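Local coordinates for protein seryl-tRNA synthetase, cytoplasmic (Candida albicans, PDB 3QO8) that catalyses the two-step charging of tRNA(Ser), activating serine with ATP to Ser-AMP and then passing it to the acceptor end of the tRNA, at residues Ile17-Gln22 against Asp27-Val32; Arg46-Glu51 against Lys88-Lys93; Ser225-Glu230 against Glu240-Ala245; Glu261-Gln266 against Leu306-Lys311; Cys322-Tyr327 against Leu332-Val337. One frame throughout, in Å; residues are numbered along the deposited sequence.

Interaction 1: residues Ile17-Gln22 against Asp27-Val32; sequences IIKASQ and DSVELV
Gln22 does most of the work here, gripping Asp27 and Ser28 with both its backbone and its side chain. Its carbonyl O takes the N-H of Asp27 at 2.8 Å, while its side-chain NE2 gives a nearly straight bond, 2.9 Å and 167°, to Ser28 O. That oxygen lies in the plane of the Gln22 amide, but the N-H comes down on the Ser28 carbonyl from above its plane. A bend at chi2 (-61°) turns the amide back toward Ser28, NE2 first, and NE2 also gives a hydrogen bond to a water that lies 2.9 Å from Asp27 OD2 and can donate to it. Beside this polar patch the aliphatic stem of Lys19 runs across Val29 at about a right angle, with CD pressed to 3.4 Å from Val29 CG1, and its CG rests on Val32. Ile18 CG2 meets Val32 CG2 at 3.6 Å. The whole is a helical corner of the N-terminal tRNA-binding domain, where the short helix 15-25 turns into the long helix 30-65. Ser28 sits ahead of the second helix and its OG accepts a weak capping bond from Leu31 N. Further out, Ile18 packs on Phe7, Val108 and Ile111.

Interaction 2: residues Arg46-Glu51 against Lys88-Lys93; sequences RFDLDE and KEIIEK
Leu49 and Asp48 of one helix face Ile90 and Ile91 of the other across the antiparallel helical arm of the N-terminal domain, the long two-helix extension by which seryl-tRNA synthetases bind tRNA. Helices 30-65 and 74-107 form its two legs; over these short segments their axes come within 9.6 Å and run at 152° to each other. Ile90 is directed at the opposite helix and splits its two branches between neighbouring residues there. Its CG2 lies against Leu49 CB at 4.0 Å, close to the backbone of that helix, whereas the longer branch reaches Asp48. Leu49 leaves its own backbone at a slant, and it is the far end of the chain that closes the distance: with CG anti to the backbone N (chi1 -175°), CD1 is carried over to Ile91 CG1, 3.7 Å away, the two side chains meeting at an angle. The contacts of Leu49 with Ile90 and Ile91 are purely aliphatic, and the surface buried between the segments is small, about 197 Å² in total. Around it, His52 also touches Ile90, and the side chain of Lys93 touches Leu45. At the margin, Asp48 crosses Ile90 at about a right angle and sets its carboxylate by the methyl end of that side chain, OD2 standing 3.3 Å from Ile90 CD1.

Interaction 3: residues Ser225-Glu230 against Glu240-Ala245; sequences SQFDEE and EKYLIA
Phe227, on the last turn of helix 224-229, and Tyr242, on strand 239-243, have their CA atoms 9.0 Å apart, and the backbones draw closer, to 7.2 Å between CA atoms, at Glu230 and Ala245. The wider gap is filled by a T-shaped pair of rings. Phe227 brings its edge, CD1 and CE1, onto one face of Tyr242, with centroids 4.9 Å apart and planes at 86°; the approach is displaced toward the hydroxyl-bearing end, CD1 lying 3.5 Å from Tyr242 CZ. Tyr242 points toward the helix, whereas Phe227 swings its ring end over to meet it. At the narrower end the carboxylate of Glu230 lies against the methyl of Ala245, CD to CB 3.4 Å. Glu230 gets there with CG anti to the backbone N (chi1 -164°) and an extended chain. Its OE1 accepts on its syn lone pair from Gln226 NE2, 2.8 Å away, and lies near the plane of that amide; OE2 makes a long, weak ion pair with Arg279. Ala245 O accepts from Arg279 NE as well. Helix and strand thus meet beside the class II active site: the side chain of Glu230 is about 5 Å from the bound seryl-sulfamoyl adenosine, and Arg279 probably binds ATP, as in related enzymes.

Interaction 4: residues Glu261-Gln266 against Leu306-Lys311; sequences ESPAEQ and LTEPEK
This is a small surface contact, a proline against the CG and carboxylate of a glutamate, at the edge of the class II catalytic core. Pro263 opens the short helix 263-266, and Glu308 follows directly on strand 297-307 of the large mixed sheet, ahead of helix 312-329. The two side chains cross at about a right angle. Pro263 CB sits 3.7 Å from both CG and CD of Glu308, and the ring CG turns toward OE2. The other oxygen, OE1, comes over the helix backbone, 3.8 Å from Ala264 CA. Only 116 Å² of surface is buried between the segments. A water joins the polar groups: it stands 2.6 Å from Glu308 OE1 and 3.2 Å from Pro263 O, either of which can take a proton from it, and accepts from Lys311 NZ at 3.0 Å. Lys311 reaches it by a bend at chi3 (76°). Each segment is braced from within. Glu308 O takes bonds from Thr307 OG1 and Lys311 N, which reach it from opposite faces of its plane, and Gln266 OE1 accepts from Ser262 N while its NE2 gives to Glu261 OE1. Through the water, Lys311 probably stabilises the charged form of Glu308; the direct contact between the segments is one of CG and carboxylate against a proline.

Interaction 5: residues Cys322-Tyr327 against Leu332-Val337; sequences CSEEFY and LPYRVV
Leu332 N gives an almost straight hydrogen bond, 3.1 Å and 177°, to Tyr327 O, closing the turn that leads out of helix 312-329. One turn earlier in the helix, Glu324 OE1 accepts on its anti lone pair from Tyr334 OH, 3.2 Å away, with carboxylate and ring planes 87° apart. Tyr334 has its ring between backbone N and carbonyl carbon (chi1 62°), which sends the hydroxyl back along the helix to Glu324. Both polar ends have further partners: Glu324 OE2 forms a salt bridge with Arg129, and Tyr334 OH is also bonded to Gln328 NE2. Apolar contacts fill the rest. Leu332 CD1 lies 4.0 Å from Tyr327 CD1, at the edge of that ring, and Tyr334 CD2 is equally far from Tyr327 CB. Val336 CG2 packs on the carboxylate carbon of Glu324, at 3.8 Å. The Tyr327 hydroxyl, meanwhile, bonds to Leu405 O, with its side chain on Leu367 and Val368, the latter probably an ATP-binding residue. Over these segments helix and strand run nearly antiparallel, at 168°, and the helix lies against the mixed sheet in which strand 334-338 is flanked by strands 126-131 and 350-358, while helix 408-419 covers Leu332.

In the fold
Along the chain the five contacts come strictly in series, none inside another. Interactions 1 and 2 belong to the N-terminal tRNA-binding domain and share helix 30-65: interaction 1 lies at its start and interaction 2 farther out along the arm, with centres 30 Å apart. Interactions 4 and 5 belong to the catalytic core, where strand 297-307 leads into helix 312-329 and both reach the large mixed sheet; their nearest atoms are about 12 Å apart. Interaction 3 uses the separate three-stranded sheet, beside the bound seryl-sulfamoyl adenosine, and approaches to about 10 Å of interaction 1, nearest atoms. The contacts thus run from tRNA-binding arm to catalytic site, interactions 2 and 5 having centres 57 Å apart.

Interaction 1: residues Ile17-Gln22 against Asp27-Val32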
# COMPACT_ATOMS: atom_id res chain seq x y z
N ILE A 17 5.29 35.15 22.93
CA ILE A 17 4.31 34.62 22.00
C ILE A 17 4.40 33.10 21.95
O ILE A 17 3.38 32.39 21.91
CB ILE A 17 4.57 35.18 20.59
CG1 ILE A 17 4.27 36.67 20.55
CG2 ILE A 17 3.73 34.46 19.55
CD1 ILE A 17 4.68 37.34 19.25
N ILE A 18 5.62 32.59 21.96
CA ILE A 18 5.82 31.14 21.89
C ILE A 18 5.34 30.47 23.18
O ILE A 18 4.69 29.43 23.13
CB ILE A 18 7.29 30.77 21.59
CG1 ILE A 18 7.74 31.41 20.27
CG2 ILE A 18 7.43 29.26 21.50
CD1 ILE A 18 9.22 31.15 19.91
N LYS A 19 5.62 31.09 24.33
CA LYS A 19 5.17 30.54 25.61
C LYS A 19 3.64 30.52 25.69
O LYS A 19 3.05 29.56 26.18
CB LYS A 19 5.72 31.36 26.78
CG LYS A 19 7.21 31.21 27.04
CD LYS A 19 7.51 31.47 28.51
CE LYS A 19 9.00 31.62 28.78
NZ LYS A 19 9.47 33.01 28.54
N ALA A 20 3.02 31.60 25.24
CA ALA A 20 1.56 31.67 25.23
C ALA A 20 1.01 30.56 24.35
O ALA A 20 0.03 29.91 24.69
CB ALA A 20 1.09 33.03 24.74
N SER A 21 1.67 30.31 23.22
CA SER A 21 1.21 29.29 22.30
C SER A 21 1.33 27.93 22.96
O SER A 21 0.39 27.13 22.91
CB SER A 21 2.02 29.31 21.00
OG SER A 21 1.55 28.31 20.10
N GLN A 22 2.48 27.66 23.57
CA GLN A 22 2.70 26.39 24.26
C GLN A 22 1.61 26.13 25.30
O GLN A 22 1.12 25.01 25.46
CB GLN A 22 4.07 26.37 24.93
CG GLN A 22 5.24 26.21 23.93
CD GLN A 22 5.16 24.92 23.16
OE1 GLN A 22 4.66 24.88 22.03
NE2 GLN A 22 5.65 23.84 23.75
N ASP A 27 1.10 22.25 26.09
CA ASP A 27 2.45 21.70 26.01
C ASP A 27 3.44 22.49 26.88
O ASP A 27 3.10 23.53 27.44
CB ASP A 27 2.96 21.68 24.56
CG ASP A 27 2.17 20.72 23.68
OD1 ASP A 27 1.40 19.89 24.22
OD2 ASP A 27 2.34 20.79 22.44
N SER A 28 4.67 22.00 26.97
CA SER A 28 5.66 22.58 27.88
C SER A 28 6.03 24.03 27.58
O SER A 28 6.51 24.35 26.50
CB SER A 28 6.92 21.72 27.90
OG SER A 28 7.87 22.26 28.80
N VAL A 29 5.81 24.89 28.57
CA VAL A 29 6.23 26.29 28.49
C VAL A 29 7.70 26.43 28.88
O VAL A 29 8.38 27.37 28.48
CB VAL A 29 5.37 27.17 29.42
CG1 VAL A 29 5.88 28.61 29.44
CG2 VAL A 29 3.91 27.12 29.00
N GLU A 30 8.18 25.47 29.67
CA GLU A 30 9.57 25.47 30.11
C GLU A 30 10.52 25.37 28.93
O GLU A 30 11.58 26.01 28.91
CB GLU A 30 9.82 24.30 31.07
CG GLU A 30 9.01 24.38 32.36
CD GLU A 30 9.20 23.16 33.24
OE1 GLU A 30 9.23 22.03 32.71
OE2 GLU A 30 9.33 23.33 34.47
N LEU A 31 10.14 24.57 27.93
CA LEU A 31 10.93 24.39 26.72
C LEU A 31 11.51 25.70 26.21
O LEU A 31 12.66 25.75 25.76
CB LEU A 31 10.09 23.76 25.61
CG LEU A 31 10.29 22.28 25.29
CD1 LEU A 31 10.04 21.44 26.53
CD2 LEU A 31 9.37 21.86 24.16
N VAL A 32 10.71 26.77 26.26
CA VAL A 32 11.13 28.04 25.67
C VAL A 32 12.35 28.65 26.37
O VAL A 32 13.34 29.01 25.72
CB VAL A 32 9.97 29.03 25.59
CG1 VAL A 32 10.43 30.35 25.00
CG2 VAL A 32 8.85 28.43 24.75
O HOH W 1 4.90 21.95 21.70

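Interaction 2: residues Arg46-Glu51 against Lys88-Lys93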
# COMPACT_ATOMS: atom_id res chain seq x y z
N ARG A 46 30.73 29.44 20.16
CA ARG A 46 31.07 29.96 18.84
C ARG A 46 32.10 31.10 18.94
O ARG A 46 33.07 31.15 18.17
CB ARG A 46 29.81 30.44 18.10
CG ARG A 46 30.03 30.86 16.65
CD ARG A 46 28.79 31.53 16.06
NE ARG A 46 28.56 32.86 16.62
CZ ARG A 46 27.51 33.63 16.34
NH1 ARG A 46 26.57 33.20 15.50
NH2 ARG A 46 27.39 34.83 16.90
N PHE A 47 31.89 32.00 19.90
CA PHE A 47 32.86 33.07 20.13
C PHE A 47 34.21 32.50 20.54
O PHE A 47 35.25 32.93 20.04
CB PHE A 47 32.37 34.05 21.21
CG PHE A 47 31.27 34.96 20.74
CD1 PHE A 47 30.78 34.87 19.45
CD2 PHE A 47 30.75 35.91 21.60
CE1 PHE A 47 29.76 35.71 19.03
CE2 PHE A 47 29.74 36.76 21.18
CZ PHE A 47 29.24 36.66 19.90
N ASP A 48 34.19 31.53 21.46
CA ASP A 48 35.41 30.92 21.95
C ASP A 48 36.16 30.21 20.81
O ASP A 48 37.38 30.30 20.68
CB ASP A 48 35.11 29.95 23.10
CG ASP A 48 36.33 29.67 23.96
OD1 ASP A 48 37.39 30.30 23.73
OD2 ASP A 48 36.22 28.84 24.89
N LEU A 49 35.41 29.50 19.97
CA LEU A 49 35.98 28.87 18.78
C LEU A 49 36.62 29.94 17.89
O LEU A 49 37.76 29.78 17.44
CB LEU A 49 34.89 28.12 18.02
CG LEU A 49 35.31 27.29 16.80
CD1 LEU A 49 36.37 26.28 17.18
CD2 LEU A 49 34.09 26.60 16.20
N ASP A 50 35.90 31.03 17.65
CA ASP A 50 36.41 32.15 16.87
C ASP A 50 37.72 32.70 17.44
O ASP A 50 38.68 32.94 16.70
CB ASP A 50 35.36 33.27 16.80
CG ASP A 50 34.75 33.41 15.42
OD1 ASP A 50 33.86 32.61 15.07
OD2 ASP A 50 35.17 34.33 14.69
N GLU A 51 37.74 32.90 18.75
CA GLU A 51 38.93 33.42 19.41
C GLU A 51 40.11 32.46 19.29
O GLU A 51 41.26 32.89 19.09
CB GLU A 51 38.64 33.69 20.89
CG GLU A 51 37.50 34.65 21.12
CD GLU A 51 37.27 34.94 22.59
OE1 GLU A 51 36.15 35.35 22.95
OE2 GLU A 51 38.22 34.75 23.38
N LYS A 88 39.78 21.51 19.93
CA LYS A 88 39.14 20.21 19.77
C LYS A 88 37.96 20.05 20.72
O LYS A 88 36.87 19.63 20.31
CB LYS A 88 40.14 19.07 19.99
CG LYS A 88 41.16 18.94 18.88
CD LYS A 88 42.07 17.75 19.10
CE LYS A 88 43.21 17.76 18.10
NZ LYS A 88 44.13 16.59 18.28
N GLU A 89 38.17 20.39 21.98
CA GLU A 89 37.13 20.26 22.98
C GLU A 89 35.95 21.18 22.67
O GLU A 89 34.79 20.75 22.70
CB GLU A 89 37.69 20.54 24.37
CG GLU A 89 36.74 20.15 25.49
CD GLU A 89 36.25 18.72 25.34
OE1 GLU A 89 37.02 17.89 24.81
OE2 GLU A 89 35.10 18.44 25.74
N ILE A 90 36.24 22.44 22.37
CA ILE A 90 35.21 23.41 22.03
C ILE A 90 34.40 22.94 20.83
O ILE A 90 33.17 23.05 20.83
CB ILE A 90 35.83 24.79 21.73
CG1 ILE A 90 36.50 25.35 22.99
CG2 ILE A 90 34.78 25.76 21.22
CD1 ILE A 90 37.34 26.58 22.73
N ILE A 91 35.07 22.41 19.81
CA ILE A 91 34.40 21.92 18.61
C ILE A 91 33.38 20.84 18.96
O ILE A 91 32.28 20.79 18.41
CB ILE A 91 35.41 21.39 17.58
CG1 ILE A 91 36.10 22.57 16.88
CG2 ILE A 91 34.72 20.50 16.55
CD1 ILE A 91 37.30 22.17 16.07
N GLU A 92 33.76 19.98 19.90
CA GLU A 92 32.91 18.89 20.34
C GLU A 92 31.71 19.40 21.13
O GLU A 92 30.58 18.95 20.92
CB GLU A 92 33.73 17.91 21.18
CG GLU A 92 33.02 16.62 21.52
CD GLU A 92 33.95 15.61 22.16
OE1 GLU A 92 35.16 15.92 22.26
OE2 GLU A 92 33.48 14.53 22.55
N LYS A 93 31.95 20.34 22.04
CA LYS A 93 30.87 20.93 22.82
C LYS A 93 29.90 21.71 21.94
O LYS A 93 28.68 21.64 22.13
CB LYS A 93 31.43 21.86 23.89
CG LYS A 93 32.23 21.17 24.97
CD LYS A 93 32.80 22.19 25.94
CE LYS A 93 33.69 21.53 26.98
NZ LYS A 93 34.36 22.54 27.85

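Interaction 3: residues Ser225-Glu230 against Glu240-Ala245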
# COMPACT_ATOMS: atom_id res chain seq x y z
N SER A 225 5.12 11.63 17.88
CA SER A 225 3.96 10.83 18.28
C SER A 225 3.44 9.96 17.13
O SER A 225 2.87 8.89 17.36
CB SER A 225 2.84 11.72 18.81
OG SER A 225 2.22 12.44 17.76
N GLN A 226 3.64 10.41 15.89
CA GLN A 226 3.21 9.63 14.74
C GLN A 226 4.07 8.38 14.59
O GLN A 226 3.57 7.30 14.26
CB GLN A 226 3.21 10.49 13.46
CG GLN A 226 2.19 11.64 13.52
CD GLN A 226 2.20 12.53 12.29
OE1 GLN A 226 2.85 13.59 12.27
NE2 GLN A 226 1.47 12.13 11.25
N PHE A 227 5.37 8.49 14.86
CA PHE A 227 6.24 7.33 14.80
C PHE A 227 5.87 6.29 15.86
O PHE A 227 6.09 5.10 15.68
CB PHE A 227 7.71 7.73 14.94
CG PHE A 227 8.28 8.38 13.71
CD1 PHE A 227 8.82 7.61 12.70
CD2 PHE A 227 8.27 9.76 13.56
CE1 PHE A 227 9.34 8.19 11.56
CE2 PHE A 227 8.79 10.35 12.43
CZ PHE A 227 9.33 9.57 11.43
N ASP A 228 5.30 6.76 16.97
CA ASP A 228 4.98 5.90 18.10
C ASP A 228 3.73 5.04 17.94
O ASP A 228 3.75 3.84 18.20
CB ASP A 228 4.88 6.72 19.39
CG ASP A 228 6.23 7.23 19.87
OD1 ASP A 228 7.24 6.54 19.64
OD2 ASP A 228 6.27 8.31 20.49
N GLU A 229 2.62 5.64 17.51
CA GLU A 229 1.37 4.90 17.47
C GLU A 229 0.64 4.98 16.14
O GLU A 229 -0.50 4.52 16.02
CB GLU A 229 0.44 5.36 18.60
CG GLU A 229 0.05 6.83 18.54
CD GLU A 229 -0.76 7.26 19.75
OE1 GLU A 229 -0.88 6.47 20.71
OE2 GLU A 229 -1.28 8.40 19.74
N GLU A 230 1.29 5.56 15.13
CA GLU A 230 0.62 5.71 13.84
C GLU A 230 1.27 4.90 12.72
O GLU A 230 0.56 4.20 11.99
CB GLU A 230 0.50 7.19 13.44
CG GLU A 230 -0.50 7.46 12.31
CD GLU A 230 -0.44 8.90 11.78
OE1 GLU A 230 0.68 9.45 11.66
OE2 GLU A 230 -1.52 9.47 11.47
N GLU A 240 15.11 -0.11 6.35
CA GLU A 240 13.75 0.10 6.83
C GLU A 240 13.18 1.34 6.15
O GLU A 240 13.91 2.28 5.86
CB GLU A 240 13.75 0.30 8.34
CG GLU A 240 14.30 -0.88 9.13
CD GLU A 240 14.42 -0.58 10.62
OE1 GLU A 240 14.04 0.53 11.04
OE2 GLU A 240 14.90 -1.47 11.36
N LYS A 241 11.88 1.31 5.90
CA LYS A 241 11.15 2.46 5.42
C LYS A 241 9.87 2.55 6.26
O LYS A 241 9.59 1.67 7.07
CB LYS A 241 10.82 2.32 3.92
CG LYS A 241 12.06 2.06 3.02
CD LYS A 241 11.67 2.02 1.55
CE LYS A 241 12.88 1.68 0.66
NZ LYS A 241 13.99 2.69 0.75
N TYR A 242 9.12 3.62 6.08
CA TYR A 242 7.80 3.71 6.70
C TYR A 242 6.72 3.73 5.64
O TYR A 242 6.91 4.28 4.56
CB TYR A 242 7.72 4.98 7.55
CG TYR A 242 8.55 4.90 8.81
CD1 TYR A 242 8.00 4.43 9.99
CD2 TYR A 242 9.89 5.27 8.80
CE1 TYR A 242 8.76 4.35 11.14
CE2 TYR A 242 10.65 5.18 9.95
CZ TYR A 242 10.09 4.72 11.12
OH TYR A 242 10.85 4.64 12.26
N LEU A 243 5.57 3.13 5.95
CA LEU A 243 4.36 3.36 5.17
C LEU A 243 3.76 4.71 5.56
O LEU A 243 3.76 5.08 6.74
CB LEU A 243 3.36 2.24 5.42
CG LEU A 243 3.73 0.91 4.76
CD1 LEU A 243 2.72 -0.16 5.17
CD2 LEU A 243 3.76 1.06 3.24
N ILE A 244 3.23 5.44 4.59
CA ILE A 244 2.68 6.76 4.86
C ILE A 244 1.30 6.68 5.49
O ILE A 244 0.55 5.75 5.22
CB ILE A 244 2.62 7.63 3.57
CG1 ILE A 244 1.56 7.10 2.59
CG2 ILE A 244 4.04 7.73 2.93
CD1 ILE A 244 1.39 7.96 1.32
N ALA A 245 0.98 7.66 6.36
CA ALA A 245 -0.34 7.78 6.97
C ALA A 245 -1.25 8.64 6.11
O ALA A 245 -2.47 8.62 6.27
CB ALA A 245 -0.20 8.40 8.40

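Interaction 4: residues Glu261-Gln266 against Leu306-Lys311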
# COMPACT_ATOMS: atom_id res chain seq x y z
N GLU A 261 11.68 31.14 -6.41
CA GLU A 261 12.36 32.43 -6.35
C GLU A 261 11.58 33.55 -7.03
O GLU A 261 11.89 34.73 -6.85
CB GLU A 261 13.79 32.32 -6.92
CG GLU A 261 13.90 32.57 -8.41
CD GLU A 261 13.35 31.44 -9.27
OE1 GLU A 261 12.95 30.39 -8.72
OE2 GLU A 261 13.33 31.61 -10.50
N SER A 262 10.56 33.19 -7.79
CA SER A 262 9.65 34.19 -8.37
C SER A 262 8.22 33.80 -8.01
O SER A 262 7.46 33.36 -8.86
CB SER A 262 9.81 34.26 -9.88
OG SER A 262 11.17 34.43 -10.23
N PRO A 263 7.87 33.97 -6.74
CA PRO A 263 6.63 33.42 -6.17
C PRO A 263 5.36 34.05 -6.76
O PRO A 263 4.34 33.36 -6.84
CB PRO A 263 6.75 33.74 -4.68
CG PRO A 263 7.71 34.90 -4.61
CD PRO A 263 8.68 34.68 -5.73
N ALA A 264 5.42 35.32 -7.16
CA ALA A 264 4.24 35.97 -7.70
C ALA A 264 3.70 35.21 -8.90
O ALA A 264 2.49 35.13 -9.10
CB ALA A 264 4.54 37.43 -8.05
N GLU A 265 4.61 34.65 -9.69
CA GLU A 265 4.21 33.87 -10.86
C GLU A 265 4.22 32.35 -10.62
O GLU A 265 3.45 31.63 -11.26
CB GLU A 265 5.07 34.22 -12.08
CG GLU A 265 6.45 34.80 -11.77
CD GLU A 265 6.38 36.23 -11.24
OE1 GLU A 265 7.25 36.61 -10.43
OE2 GLU A 265 5.45 36.96 -11.64
N GLN A 266 5.07 31.87 -9.71
CA GLN A 266 5.24 30.42 -9.51
C GLN A 266 4.24 29.80 -8.51
O GLN A 266 3.92 28.62 -8.60
CB GLN A 266 6.65 30.11 -9.04
CG GLN A 266 7.75 30.46 -10.04
CD GLN A 266 9.12 30.40 -9.40
OE1 GLN A 266 9.27 30.73 -8.23
NE2 GLN A 266 10.11 29.97 -10.16
N LEU A 306 1.10 24.95 -1.64
CA LEU A 306 2.19 25.82 -1.21
C LEU A 306 1.86 27.21 -1.71
O LEU A 306 1.46 27.38 -2.87
CB LEU A 306 3.52 25.34 -1.81
CG LEU A 306 4.03 23.94 -1.51
CD1 LEU A 306 3.30 22.91 -2.35
CD2 LEU A 306 5.53 23.84 -1.81
N THR A 307 2.00 28.20 -0.84
CA THR A 307 1.70 29.57 -1.18
C THR A 307 2.76 30.49 -0.60
O THR A 307 3.57 30.07 0.23
CB THR A 307 0.37 30.05 -0.52
OG1 THR A 307 0.60 30.29 0.88
CG2 THR A 307 -0.74 29.02 -0.66
N GLU A 308 2.70 31.75 -0.99
CA GLU A 308 3.48 32.79 -0.32
C GLU A 308 2.98 32.96 1.10
O GLU A 308 1.78 32.80 1.37
CB GLU A 308 3.35 34.11 -1.07
CG GLU A 308 3.71 34.03 -2.53
CD GLU A 308 3.84 35.40 -3.16
OE1 GLU A 308 3.12 35.68 -4.13
OE2 GLU A 308 4.67 36.20 -2.67
N PRO A 309 3.89 33.29 2.03
CA PRO A 309 3.51 33.50 3.43
C PRO A 309 2.31 34.46 3.56
O PRO A 309 1.44 34.25 4.40
CB PRO A 309 4.77 34.12 4.04
CG PRO A 309 5.89 33.52 3.23
CD PRO A 309 5.35 33.36 1.83
N GLU A 310 2.26 35.47 2.71
CA GLU A 310 1.24 36.51 2.82
C GLU A 310 -0.10 36.05 2.25
O GLU A 310 -1.10 36.76 2.36
CB GLU A 310 1.71 37.79 2.11
CG GLU A 310 3.07 38.32 2.60
CD GLU A 310 4.29 37.62 1.96
OE1 GLU A 310 4.12 36.74 1.09
OE2 GLU A 310 5.44 37.97 2.34
N LYS A 311 -0.15 34.86 1.66
CA LYS A 311 -1.38 34.43 1.01
C LYS A 311 -2.01 33.17 1.60
O LYS A 311 -3.05 32.71 1.13
CB LYS A 311 -1.16 34.28 -0.50
CG LYS A 311 -0.85 35.61 -1.19
CD LYS A 311 -0.35 35.46 -2.62
CE LYS A 311 -1.47 35.13 -3.59
NZ LYS A 311 -1.00 35.09 -5.01
O HOH W 2 1.66 33.83 -5.25

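Interaction 5: residues Cys322-Tyr327 against Leu332-Val337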
# COMPACT_ATOMS: atom_id res chain seq x y z
N CYS A 322 -13.33 24.48 -0.93
CA CYS A 322 -13.29 23.39 -1.92
C CYS A 322 -13.89 22.09 -1.36
O CYS A 322 -14.66 21.41 -2.03
CB CYS A 322 -11.86 23.11 -2.40
SG CYS A 322 -11.28 24.23 -3.69
N SER A 323 -13.51 21.73 -0.14
CA SER A 323 -14.07 20.52 0.47
C SER A 323 -15.58 20.66 0.73
O SER A 323 -16.35 19.71 0.54
CB SER A 323 -13.32 20.19 1.75
OG SER A 323 -11.98 19.81 1.45
N GLU A 324 -16.01 21.83 1.19
CA GLU A 324 -17.44 22.05 1.40
C GLU A 324 -18.21 21.84 0.10
O GLU A 324 -19.23 21.15 0.06
CB GLU A 324 -17.69 23.45 1.94
CG GLU A 324 -17.14 23.67 3.33
CD GLU A 324 -17.52 25.04 3.86
OE1 GLU A 324 -18.72 25.27 4.13
OE2 GLU A 324 -16.62 25.88 4.00
N GLU A 325 -17.72 22.45 -0.97
CA GLU A 325 -18.36 22.31 -2.27
C GLU A 325 -18.44 20.84 -2.67
O GLU A 325 -19.46 20.37 -3.17
CB GLU A 325 -17.62 23.13 -3.33
CG GLU A 325 -18.27 23.08 -4.69
CD GLU A 325 -17.45 23.79 -5.78
OE1 GLU A 325 -16.43 24.43 -5.46
OE2 GLU A 325 -17.83 23.68 -6.97
N PHE A 326 -17.36 20.10 -2.44
CA PHE A 326 -17.35 18.67 -2.72
C PHE A 326 -18.48 17.94 -1.96
O PHE A 326 -19.23 17.16 -2.57
CB PHE A 326 -15.97 18.07 -2.38
CG PHE A 326 -15.83 16.60 -2.73
CD1 PHE A 326 -15.53 16.20 -4.02
CD2 PHE A 326 -16.00 15.63 -1.75
CE1 PHE A 326 -15.39 14.85 -4.34
CE2 PHE A 326 -15.87 14.28 -2.05
CZ PHE A 326 -15.57 13.88 -3.35
N TYR A 327 -18.61 18.17 -0.65
CA TYR A 327 -19.66 17.48 0.11
C TYR A 327 -21.05 17.97 -0.24
O TYR A 327 -22.02 17.19 -0.25
CB TYR A 327 -19.37 17.48 1.62
CG TYR A 327 -18.18 16.61 1.84
CD1 TYR A 327 -18.31 15.23 1.86
CD2 TYR A 327 -16.90 17.15 1.90
CE1 TYR A 327 -17.20 14.41 1.97
CE2 TYR A 327 -15.78 16.33 2.02
CZ TYR A 327 -15.94 14.96 2.05
OH TYR A 327 -14.84 14.14 2.15
N LEU A 332 -24.42 15.77 1.18
CA LEU A 332 -24.20 15.28 2.55
C LEU A 332 -24.23 16.45 3.53
O LEU A 332 -23.42 17.38 3.40
CB LEU A 332 -22.87 14.50 2.64
CG LEU A 332 -22.73 13.31 1.68
CD1 LEU A 332 -21.34 12.65 1.74
CD2 LEU A 332 -23.81 12.26 1.94
N PRO A 333 -25.15 16.42 4.52
CA PRO A 333 -25.20 17.52 5.50
C PRO A 333 -23.91 17.53 6.30
O PRO A 333 -23.38 16.45 6.55
CB PRO A 333 -26.37 17.14 6.43
CG PRO A 333 -27.07 15.99 5.77
CD PRO A 333 -26.06 15.32 4.87
N TYR A 334 -23.42 18.70 6.70
CA TYR A 334 -22.19 18.74 7.47
C TYR A 334 -22.13 19.99 8.32
O TYR A 334 -22.96 20.89 8.18
CB TYR A 334 -20.95 18.69 6.55
CG TYR A 334 -20.88 19.87 5.60
CD1 TYR A 334 -20.38 21.09 6.02
CD2 TYR A 334 -21.33 19.76 4.28
CE1 TYR A 334 -20.33 22.20 5.15
CE2 TYR A 334 -21.28 20.85 3.41
CZ TYR A 334 -20.80 22.06 3.86
OH TYR A 334 -20.76 23.14 3.00
N ARG A 335 -21.15 20.05 9.22
CA ARG A 335 -20.77 21.29 9.87
C ARG A 335 -19.26 21.45 9.77
O ARG A 335 -18.54 20.47 9.68
CB ARG A 335 -21.21 21.30 11.34
CG ARG A 335 -20.59 20.18 12.18
CD ARG A 335 -21.01 20.32 13.66
NE ARG A 335 -20.30 19.37 14.52
CZ ARG A 335 -20.67 19.03 15.75
NH1 ARG A 335 -21.76 19.57 16.29
NH2 ARG A 335 -19.96 18.16 16.45
N VAL A 336 -18.81 22.70 9.77
CA VAL A 336 -17.37 23.01 9.83
C VAL A 336 -17.06 23.56 11.22
O VAL A 336 -17.75 24.49 11.71
CB VAL A 336 -16.99 24.04 8.77
CG1 VAL A 336 -15.50 24.41 8.87
CG2 VAL A 336 -17.31 23.49 7.37
N VAL A 337 -16.05 23.00 11.87
CA VAL A 337 -15.70 23.40 13.22
C VAL A 337 -14.25 23.83 13.35
O VAL A 337 -13.36 23.22 12.76
CB VAL A 337 -16.01 22.28 14.26
CG1 VAL A 337 -17.50 21.95 14.25
CG2 VAL A 337 -15.20 21.03 13.96